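Local coordinates for ARO (armadillo repeats only protein) (Plasmodium falciparum Santa Lucia, PDB 5EWP) that probably serves as an armadillo-repeat scaffold for protein binding in the translocation and attachment of rhoptries to the apical pole of the parasite, at residues Glu196-Leu201 against Glu241-Leu246. Residues are numbered along the deposited sequence; the frame is centred on the assembly and turned at random.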
loop_
_atom_site.group_PDB
_atom_site.type_symbol
_atom_site.label_atom_id
_atom_site.label_comp_id
_atom_site.label_asym_id
_atom_site.label_seq_id
_atom_site.Cartn_x
_atom_site.Cartn_y
_atom_site.Cartn_z
ATOM N N GLU A 196 -0.976 -4.160 -12.807
ATOM C CA GLU A 196 -0.080 -4.316 -11.658
ATOM C C GLU A 196 -0.398 -5.604 -10.898
ATOM O O GLU A 196 0.505 -6.317 -10.455
ATOM C CB GLU A 196 -0.167 -3.095 -10.734
ATOM C CG GLU A 196 0.361 -1.822 -11.383
ATOM C CD GLU A 196 0.144 -0.576 -10.540
ATOM O OE1 GLU A 196 -0.385 -0.691 -9.409
ATOM O OE2 GLU A 196 0.491 0.525 -11.020
ATOM N N ALA A 197 -1.684 -5.922 -10.789
ATOM C CA ALA A 197 -2.101 -7.126 -10.088
ATOM C C ALA A 197 -1.611 -8.396 -10.798
ATOM O O ALA A 197 -1.298 -9.381 -10.148
ATOM C CB ALA A 197 -3.629 -7.143 -9.928
ATOM N N ILE A 198 -1.537 -8.373 -12.126
ATOM C CA ILE A 198 -0.965 -9.492 -12.869
ATOM C C ILE A 198 0.469 -9.714 -12.406
ATOM O O ILE A 198 0.871 -10.829 -12.079
ATOM C CB ILE A 198 -0.965 -9.244 -14.381
ATOM C CG1 ILE A 198 -2.393 -9.237 -14.921
ATOM C CG2 ILE A 198 -0.150 -10.330 -15.101
ATOM C CD1 ILE A 198 -2.486 -8.786 -16.363
ATOM N N TYR A 199 1.231 -8.631 -12.358
ATOM C CA TYR A 199 2.627 -8.718 -11.932
ATOM C C TYR A 199 2.752 -9.154 -10.477
ATOM O O TYR A 199 3.681 -9.869 -10.112
ATOM C CB TYR A 199 3.324 -7.382 -12.156
ATOM C CG TYR A 199 3.400 -6.975 -13.610
ATOM C CD1 TYR A 199 3.539 -7.924 -14.623
ATOM C CD2 TYR A 199 3.332 -5.636 -13.969
ATOM C CE1 TYR A 199 3.609 -7.536 -15.960
ATOM C CE2 TYR A 199 3.400 -5.243 -15.291
ATOM C CZ TYR A 199 3.536 -6.185 -16.279
ATOM O OH TYR A 199 3.595 -5.751 -17.584
ATOM N N HIS A 200 1.829 -8.705 -9.629
ATOM C CA HIS A 200 1.857 -9.131 -8.236
ATOM C C HIS A 200 1.650 -10.645 -8.119
ATOM O O HIS A 200 2.324 -11.313 -7.337
ATOM C CB HIS A 200 0.790 -8.389 -7.414
ATOM C CG HIS A 200 0.984 -6.902 -7.353
ATOM N ND1 HIS A 200 2.215 -6.297 -7.511
ATOM C CD2 HIS A 200 0.092 -5.895 -7.158
ATOM C CE1 HIS A 200 2.076 -4.986 -7.402
ATOM N NE2 HIS A 200 0.797 -4.716 -7.195
ATOM N N LEU A 201 0.697 -11.176 -8.882
ATOM C CA LEU A 201 0.412 -12.602 -8.854
ATOM C C LEU A 201 1.608 -13.425 -9.333
ATOM O O LEU A 201 1.940 -14.446 -8.736
ATOM C CB LEU A 201 -0.826 -12.906 -9.700
ATOM C CG LEU A 201 -2.132 -12.418 -9.066
ATOM C CD1 LEU A 201 -3.276 -12.431 -10.085
ATOM C CD2 LEU A 201 -2.477 -13.260 -7.837
ATOM N N GLU A 241 -1.081 -8.804 -23.530
ATOM C CA GLU A 241 0.072 -9.694 -23.500
ATOM C C GLU A 241 0.369 -10.256 -22.110
ATOM O O GLU A 241 0.595 -11.457 -21.972
ATOM C CB GLU A 241 1.310 -8.960 -24.048
ATOM N N ALA A 242 0.373 -9.394 -21.093
ATOM C CA ALA A 242 0.671 -9.818 -19.727
ATOM C C ALA A 242 -0.361 -10.829 -19.244
ATOM O O ALA A 242 -0.020 -11.837 -18.612
ATOM C CB ALA A 242 0.724 -8.620 -18.790
ATOM N N SER A 243 -1.621 -10.558 -19.575
ATOM C CA SER A 243 -2.728 -11.437 -19.212
ATOM C C SER A 243 -2.572 -12.790 -19.872
ATOM O O SER A 243 -2.744 -13.829 -19.233
ATOM C CB SER A 243 -4.065 -10.816 -19.609
ATOM O OG SER A 243 -4.110 -9.442 -19.261
ATOM N N ASN A 244 -2.230 -12.770 -21.156
ATOM C CA ASN A 244 -1.965 -13.997 -21.889
ATOM C C ASN A 244 -0.853 -14.813 -21.242
ATOM O O ASN A 244 -0.988 -16.023 -21.068
ATOM C CB ASN A 244 -1.610 -13.688 -23.347
ATOM C CG ASN A 244 -1.710 -14.911 -24.244
ATOM O OD1 ASN A 244 -2.571 -15.772 -24.050
ATOM N ND2 ASN A 244 -0.827 -14.991 -25.234
ATOM N N VAL A 245 0.234 -14.137 -20.875
ATOM C CA VAL A 245 1.392 -14.793 -20.272
ATOM C C VAL A 245 1.068 -15.504 -18.955
ATOM O O VAL A 245 1.433 -16.670 -18.772
ATOM C CB VAL A 245 2.533 -13.786 -20.025
ATOM C CG1 VAL A 245 3.642 -14.420 -19.197
ATOM C CG2 VAL A 245 3.084 -13.276 -21.350
ATOM N N LEU A 246 0.385 -14.816 -18.043
ATOM C CA LEU A 246 0.039 -15.437 -16.769
ATOM C C LEU A 246 -0.986 -16.537 -16.978
ATOM O O LEU A 246 -0.931 -17.574 -16.316
ATOM C CB LEU A 246 -0.483 -14.402 -15.769
ATOM C CG LEU A 246 -0.930 -14.928 -14.397
ATOM C CD1 LEU A 246 0.140 -15.774 -13.724
ATOM C CD2 LEU A 246 -1.336 -13.772 -13.488
#
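One hydrogen bond grips Ser243 OG, to the backbone oxygen Leu239 O one turn back in its own helix, and the same oxygen also meets hydrocarbon, Ile198 CD1 lying 3.4 Å from Ser243 OG. The setting is the C-terminal end of an armadillo-type solenoid, where helix 237-250 packs on helix 192-205 in the right-handed superhelix of such folds. Their segment axes run nearly parallel, 26° apart and 9.9 Å at closest approach, and such side-by-side packing rests on interlocking side chains, with no hydrogen bond passing between the two segments.

Ile198 is the wedge. Its CG1 branch stands anti to the carbonyl carbon (chi1 -68°) and is extended to CD1, so that its tip reaches Ser243 and also the methyl of Ala242, with Ile198 CD1 4.0 Å from Ala242 CB. The second branch, CG2, anti to the backbone N, meets Leu246, whose side chain runs antiparallel alongside that of Ile198, Ile198 CG2 lying 4.0 Å from Leu246 CD2. That same leucine methyl lies against the backbone, 3.9 Å from Ile198 O.

Leu246 sends its CG anti to the backbone N (chi1 178°) and lies roughly perpendicular to Leu201, with Leu246 CD2 3.9 Å from Leu201 CB; Leu179, in a loop, touches both Ile198 and Leu201, while Ile172, Leu175 and Val176 of helix 171-177 pack on Leu201. On the solvent-exposed side, Tyr199 leaves its helix facing away, yet the far end of its ring comes back toward Ala242 at an oblique angle. There Tyr199 CE1 comes within 4.2 Å of Ala242 CB.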